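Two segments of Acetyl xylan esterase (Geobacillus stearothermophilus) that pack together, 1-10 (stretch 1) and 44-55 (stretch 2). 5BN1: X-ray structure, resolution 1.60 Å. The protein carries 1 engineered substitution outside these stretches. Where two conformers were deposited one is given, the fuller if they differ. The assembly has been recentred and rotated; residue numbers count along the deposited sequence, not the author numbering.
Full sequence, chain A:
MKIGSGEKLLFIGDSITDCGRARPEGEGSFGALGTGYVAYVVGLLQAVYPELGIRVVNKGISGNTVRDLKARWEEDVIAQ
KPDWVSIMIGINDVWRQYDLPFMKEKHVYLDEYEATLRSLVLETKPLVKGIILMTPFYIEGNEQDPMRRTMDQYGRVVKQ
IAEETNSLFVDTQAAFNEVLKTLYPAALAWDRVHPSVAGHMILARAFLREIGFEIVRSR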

ATOM      1  N   MET A   1     -34.566  27.245  17.995  1.00 43.64           N
ATOM      2  CA  MET A   1     -33.156  27.060  17.588  1.00 36.96           C
ATOM      3  C   MET A   1     -32.568  28.478  17.505  1.00 37.55           C
ATOM      4  O   MET A   1     -33.217  29.468  17.043  1.00 29.95           O
ATOM      5  CB  MET A   1     -32.951  26.272  16.226  1.00 38.04           C
ATOM      6  CG  MET A   1     -31.630  25.417  16.142  1.00 33.69           C
ATOM      7  SD  MET A   1     -31.766  23.917  17.102  1.00 42.95           S
ATOM      8  CE  MET A   1     -33.162  24.116  18.069  1.00 31.34           C
ATOM      9  N   LYS A   2     -31.316  28.565  17.916  1.00 26.46           N
ATOM     10  CA  LYS A   2     -30.555  29.784  17.646  1.00 25.00           C
ATOM     11  C   LYS A   2     -30.142  29.954  16.236  1.00 26.88           C
ATOM     12  O   LYS A   2     -29.974  31.086  15.777  1.00 28.75           O
ATOM     13  CB  LYS A   2     -29.347  29.832  18.597  1.00 25.34           C
ATOM     14  CG  LYS A   2     -29.707  29.685  20.066  1.00 27.71           C
ATOM     15  CD  LYS A   2     -30.821  30.468  20.756  1.00 43.17           C
ATOM     16  CE  LYS A   2     -30.141  31.628  21.306  1.00 34.51           C
ATOM     17  NZ  LYS A   2     -29.689  32.225  20.038  1.00 35.30           N
ATOM     18  N   ILE A   3     -29.914  28.878  15.467  1.00 24.10           N
ATOM     19  CA  ILE A   3     -29.447  28.943  14.120  1.00 27.51           C
ATOM     20  C   ILE A   3     -30.647  28.763  13.146  1.00 26.09           C
ATOM     21  O   ILE A   3     -31.569  28.105  13.524  1.00 29.97           O
ATOM     22  CB  ILE A   3     -28.423  27.812  13.952  1.00 29.74           C
ATOM     23  CG1 ILE A   3     -27.225  28.167  14.919  1.00 30.27           C
ATOM     24  CG2 ILE A   3     -27.913  27.820  12.566  1.00 30.19           C
ATOM     25  CD1 ILE A   3     -26.053  27.303  14.696  1.00 38.30           C
ATOM     26  N   GLY A   4     -30.607  29.422  12.025  1.00 32.09           N
ATOM     27  CA  GLY A   4     -31.755  29.335  11.088  1.00 30.31           C
ATOM     28  C   GLY A   4     -31.393  28.721   9.823  1.00 26.45           C
ATOM     29  O   GLY A   4     -30.288  28.689   9.410  1.00 24.58           O
ATOM     30  N   SER A   5     -32.452  28.434   9.031  1.00 28.36           N
ATOM     31  CA  SER A   5     -32.264  27.925   7.724  1.00 25.40           C
ATOM     32  C   SER A   5     -31.546  28.817   6.792  1.00 23.41           C
ATOM     33  O   SER A   5     -31.739  30.007   6.792  1.00 31.61           O
ATOM     34  CB  SER A   5     -33.708  27.544   7.217  1.00 31.09           C
ATOM     35  OG  SER A   5     -33.672  26.437   6.422  1.00 35.59           O
ATOM     36  N   GLY A   6     -30.710  28.286   5.950  1.00 27.54           N
ATOM     37  CA  GLY A   6     -29.988  29.040   5.001  1.00 31.48           C
ATOM     38  C   GLY A   6     -28.717  29.635   5.581  1.00 25.14           C
ATOM     39  O   GLY A   6     -27.923  30.190   4.792  1.00 34.04           O
ATOM     40  N   GLU A   7     -28.503  29.381   6.870  1.00 24.11           N
ATOM     41  CA  GLU A   7     -27.266  29.972   7.530  1.00 22.66           C
ATOM     42  C   GLU A   7     -26.111  28.995   7.524  1.00 22.18           C
ATOM     43  O   GLU A   7     -26.346  27.792   7.389  1.00 21.34           O
ATOM     44  CB  GLU A   7     -27.470  30.328   8.905  1.00 20.86           C
ATOM     45  CG  GLU A   7     -28.368  31.572   9.084  1.00 26.50           C
ATOM     46  CD  GLU A   7     -28.874  31.782  10.456  1.00 26.27           C
ATOM     47  OE1 GLU A   7     -29.818  32.589  10.424  1.00 42.33           O
ATOM     48  OE2 GLU A   7     -28.652  31.196  11.596  1.00 32.02           O
ATOM     49  N   LYS A   8     -24.902  29.538   7.428  1.00 20.57           N
ATOM     50  CA  LYS A   8     -23.673  28.766   7.367  1.00 19.68           C
ATOM     51  C   LYS A   8     -23.054  28.759   8.762  1.00 22.84           C
ATOM     52  O   LYS A   8     -22.759  29.764   9.377  1.00 19.16           O
ATOM     53  CB  LYS A   8     -22.682  29.286   6.397  1.00 20.23           C
ATOM     54  CG  LYS A   8     -21.382  28.548   6.389  1.00 24.66           C
ATOM     55  CD  LYS A   8     -20.305  29.156   5.504  1.00 29.81           C
ATOM     56  CE  LYS A   8     -20.271  28.719   4.127  1.00 29.13           C
ATOM     57  NZ  LYS A   8     -19.134  29.180   3.321  1.00 27.86           N
ATOM     58  N   LEU A   9     -22.829  27.544   9.302  1.00 18.51           N
ATOM     59  CA  LEU A   9     -22.258  27.318  10.619  1.00 17.23           C
ATOM     60  C   LEU A   9     -20.915  26.702  10.392  1.00 18.10           C
ATOM     61  O   LEU A   9     -20.801  25.653   9.729  1.00 16.54           O
ATOM     62  CB  LEU A   9     -23.141  26.384  11.435  1.00 17.04           C
ATOM     63  CG  LEU A   9     -22.535  25.695  12.679  1.00 17.17           C
ATOM     64  CD1 LEU A   9     -22.024  26.713  13.701  1.00 17.20           C
ATOM     65  CD2 LEU A   9     -23.620  24.880  13.310  1.00 20.03           C
ATOM     66  N   LEU A  10     -19.847  27.337  10.878  1.00 15.92           N
ATOM     67  CA  LEU A  10     -18.506  26.947  10.654  1.00 15.59           C
ATOM     68  C   LEU A  10     -17.930  26.592  11.989  1.00 15.77           C
ATOM     69  O   LEU A  10     -17.951  27.357  12.946  1.00 15.64           O
ATOM     70  CB  LEU A  10     -17.660  28.035   9.993  1.00 17.28           C
ATOM     71  CG  LEU A  10     -16.222  27.777   9.684  1.00 18.89           C
ATOM     72  CD1 LEU A  10     -15.810  28.651   8.503  1.00 21.98           C
ATOM     73  CD2 LEU A  10     -15.300  28.147  10.826  1.00 18.24           C
ATOM     74  N   LEU A  44     -27.807  14.791  13.875  1.00 13.89           N
ATOM     75  CA  LEU A  44     -28.907  14.913  14.780  1.00 15.56           C
ATOM     76  C   LEU A  44     -29.887  16.056  14.315  1.00 17.26           C
ATOM     77  O   LEU A  44     -31.104  15.915  14.377  1.00 17.85           O
ATOM     78  CB  LEU A  44     -28.466  15.149  16.209  1.00 15.45           C
ATOM     79  CG  LEU A  44     -27.978  13.842  16.932  1.00 17.68           C
ATOM     80  CD1 LEU A  44     -27.117  14.150  18.089  1.00 16.58           C
ATOM     81  CD2 LEU A  44     -29.265  13.050  17.323  1.00 20.40           C
ATOM     82  N   LEU A  45     -29.286  17.151  13.888  1.00 15.88           N
ATOM     83  CA  LEU A  45     -30.179  18.276  13.415  1.00 18.24           C
ATOM     84  C   LEU A  45     -30.929  17.867  12.129  1.00 19.15           C
ATOM     85  O   LEU A  45     -32.161  18.188  12.073  1.00 20.20           O
ATOM     86  CB  LEU A  45     -29.331  19.563  13.211  1.00 18.45           C
ATOM     87  CG  LEU A  45     -28.876  20.325  14.418  1.00 20.41           C
ATOM     88  CD1 LEU A  45     -27.844  21.303  13.982  1.00 19.67           C
ATOM     89  CD2 LEU A  45     -30.070  20.927  15.146  1.00 20.29           C
ATOM     90  N   GLN A  46     -30.279  17.162  11.227  1.00 17.29           N
ATOM     91  CA  GLN A  46     -30.963  16.676  10.027  1.00 19.04           C
ATOM     92  C   GLN A  46     -31.987  15.659  10.332  1.00 19.62           C
ATOM     93  O   GLN A  46     -33.092  15.644   9.680  1.00 20.56           O
ATOM     94  CB  GLN A  46     -30.051  16.260   8.987  1.00 19.57           C
ATOM     95  CG  GLN A  46     -30.714  15.939   7.670  1.00 25.51           C
ATOM     96  CD  GLN A  46     -29.731  16.087   6.498  1.00 32.87           C
ATOM     97  OE1 GLN A  46     -28.747  15.346   6.363  1.00 36.88           O
ATOM     98  NE2 GLN A  46     -29.890  17.204   5.729  1.00 38.20           N
ATOM     99  N   ALA A  47     -31.735  14.772  11.313  1.00 17.89           N
ATOM    100  CA  ALA A  47     -32.678  13.741  11.667  1.00 20.17           C
ATOM    101  C   ALA A  47     -33.925  14.303  12.340  1.00 20.96           C
ATOM    102  O   ALA A  47     -35.066  13.817  12.074  1.00 22.90           O
ATOM    103  CB  ALA A  47     -32.022  12.708  12.565  1.00 19.93           C
ATOM    104  N   VAL A  48     -33.792  15.374  13.128  1.00 19.19           N
ATOM    105  CA  VAL A  48     -34.816  15.795  14.037  1.00 19.85           C
ATOM    106  C   VAL A  48     -35.431  17.136  13.433  1.00 21.31           C
ATOM    107  O   VAL A  48     -36.641  17.273  13.518  1.00 26.71           O
ATOM    108  CB  VAL A  48     -34.351  15.954  15.493  1.00 21.01           C
ATOM    109  CG1 VAL A  48     -35.410  16.452  16.418  1.00 21.54           C
ATOM    110  CG2 VAL A  48     -33.809  14.628  16.050  1.00 21.59           C
ATOM    111  N   TYR A  49     -34.612  17.986  12.817  1.00 22.27           N
ATOM    112  CA  TYR A  49     -35.029  19.265  12.191  1.00 21.56           C
ATOM    113  C   TYR A  49     -34.605  19.380  10.763  1.00 19.53           C
ATOM    114  O   TYR A  49     -33.814  20.157  10.328  1.00 21.09           O
ATOM    115  CB  TYR A  49     -34.406  20.414  13.014  1.00 23.80           C
ATOM    116  CG  TYR A  49     -34.791  20.519  14.470  1.00 23.51           C
ATOM    117  CD1 TYR A  49     -34.147  19.825  15.465  1.00 24.74           C
ATOM    118  CD2 TYR A  49     -35.712  21.486  14.911  1.00 30.16           C
ATOM    119  CE1 TYR A  49     -34.440  19.949  16.828  1.00 24.94           C
ATOM    120  CE2 TYR A  49     -35.967  21.673  16.256  1.00 32.09           C
ATOM    121  CZ  TYR A  49     -35.350  20.926  17.244  1.00 33.76           C
ATOM    122  OH  TYR A  49     -35.605  21.185  18.614  1.00 37.60           O
ATOM    123  N   PRO A  50     -35.106  18.444   9.829  1.00 20.81           N
ATOM    124  CA  PRO A  50     -34.608  18.404   8.470  1.00 22.49           C
ATOM    125  C   PRO A  50     -34.909  19.607   7.638  1.00 17.42           C
ATOM    126  O   PRO A  50     -34.145  19.983   6.741  1.00 24.66           O
ATOM    127  CB  PRO A  50     -35.331  17.134   7.888  1.00 27.13           C
ATOM    128  CG  PRO A  50     -36.419  16.938   8.819  1.00 22.87           C
ATOM    129  CD  PRO A  50     -36.043  17.390  10.160  1.00 25.00           C
ATOM    130  N   GLU A  51     -35.926  20.310   8.106  1.00 25.06           N
ATOM    131  CA  GLU A  51     -36.265  21.594   7.490  1.00 21.98           C
ATOM    132  C   GLU A  51     -35.392  22.735   7.904  1.00 26.11           C
ATOM    133  O   GLU A  51     -35.414  23.766   7.252  1.00 24.46           O
ATOM    134  CB  GLU A  51     -37.747  21.916   7.866  1.00 26.55           C
ATOM    135  CG  GLU A  51     -37.984  22.437   9.267  1.00 25.97           C
ATOM    136  CD  GLU A  51     -37.867  21.478  10.448  1.00 29.42           C
ATOM    137  OE1 GLU A  51     -37.804  20.268  10.238  1.00 28.21           O
ATOM    138  OE2 GLU A  51     -37.805  21.952  11.595  1.00 35.35           O
ATOM    139  N   LEU A  52     -34.509  22.525   8.875  1.00 21.54           N
ATOM    140  CA  LEU A  52     -33.515  23.506   9.220  1.00 23.63           C
ATOM    141  C   LEU A  52     -32.346  23.329   8.272  1.00 26.61           C
ATOM    142  O   LEU A  52     -31.400  22.564   8.487  1.00 30.22           O
ATOM    143  CB  LEU A  52     -33.110  23.335  10.702  1.00 22.81           C
ATOM    144  CG  LEU A  52     -31.993  24.270  11.108  1.00 31.22           C
ATOM    145  CD1 LEU A  52     -32.651  25.594  11.354  1.00 35.62           C
ATOM    146  CD2 LEU A  52     -31.355  23.777  12.405  1.00 33.31           C
ATOM    147  N   GLY A  53     -32.324  24.111   7.265  1.00 22.66           N
ATOM    148  CA  GLY A  53     -31.429  23.976   6.179  1.00 24.50           C
ATOM    149  C   GLY A  53     -30.122  24.688   6.402  1.00 22.46           C
ATOM    150  O   GLY A  53     -29.740  25.569   5.665  1.00 27.78           O
ATOM    151  N   ILE A  54     -29.384  24.174   7.362  1.00 23.76           N
ATOM    152  CA  ILE A  54     -28.087  24.782   7.679  1.00 25.50           C
ATOM    153  C   ILE A  54     -26.994  24.201   6.840  1.00 24.78           C
ATOM    154  O   ILE A  54     -27.065  22.991   6.477  1.00 30.43           O
ATOM    155  CB  ILE A  54     -27.733  24.673   9.155  1.00 29.80           C
ATOM    156  CG1 ILE A  54     -27.749  23.265   9.603  1.00 37.44           C
ATOM    157  CG2 ILE A  54     -28.699  25.473   9.985  1.00 36.85           C
ATOM    158  CD1 ILE A  54     -26.973  23.166  10.894  1.00 45.68           C
ATOM    159  N   ARG A  55     -26.031  25.042   6.482  1.00 20.26           N
ATOM    160  CA  ARG A  55     -24.880  24.557   5.791  0.50 21.57           C
ATOM    161  C   ARG A  55     -23.727  24.619   6.802  1.00 23.30           C
ATOM    162  O   ARG A  55     -23.588  25.500   7.527  1.00 23.55           O
ATOM    163  CB  ARG A  55     -24.502  25.365   4.575  0.50 26.21           C
ATOM    164  CG  ARG A  55     -25.639  25.947   3.762  0.50 28.07           C
ATOM    165  CD  ARG A  55     -24.892  26.888   2.805  0.50 31.49           C
ATOM    166  NE  ARG A  55     -23.515  26.316   2.713  0.50 34.53           N
ATOM    167  CZ  ARG A  55     -22.493  26.846   2.055  0.50 32.65           C
ATOM    168  NH1 ARG A  55     -22.625  28.016   1.449  0.50 35.46           N
ATOM    169  NH2 ARG A  55     -21.335  26.241   2.054  0.50 35.17           N
TER

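Two like charges lie side by side where the stretches pair: Lys8 NZ is 3.9 Å from Arg55 NH2, and Lys8 CE packs over one face of the Arg55 guanidinium, 3.4 Å from NH2. Parallel strand pairing brings them together, since Lys8 and Arg55 form a beta bridge (CA to CA 4.7 Å) and send their side chains to the same face of the sheet. Both groups find hydrogen bonds elsewhere in the structure, through Lys8 NZ and Arg55 NE. Two nearly straight backbone hydrogen bonds hold the bridge: Arg55 N donates to Glu7 O (2.9 Å, 171°) and Leu9 N to Arg55 O (2.8 Å, 169°), so Arg55 is gripped through both its amide and its carbonyl. The same carbonyl oxygens accept CA-H contacts, Ile54 CA to Glu7 O at 3.5 Å and Lys8 CA to Arg55 O at 3.3 Å.

Before the bridge, Gly53 meets the type II turn from Gly4 to Glu7. Gly53 N donates to Ser5 OG (2.8 Å), and Gly6 N donates to Gly53 O (2.9 Å). Gly53 has no side chain, and the fit needs that: an ideal CB would lie 2.9 Å from Ser5 OG, a clash. Gly6, at phi 84°, would have a CB jammed against the preceding carbonyl oxygen. The turn is braced internally by Gly4 N, which donates to Glu7 OE2 (2.7 Å).

Apolar contacts fill in beside this polar ladder. Ile3 CG2 meets Ile54 CG2 at 3.6 Å, while Leu52 CD1 comes within 3.5 Å of Ile3 O. At the chain start, Met1 spans three residues: its SD is 4.0 Å from Leu45 CD2, its CG 4.1 Å from Leu52 CD2, and its CE 4.0 Å from Tyr49 CZ. The sulfur sits 4.8 Å from the centroid of the Tyr49 ring.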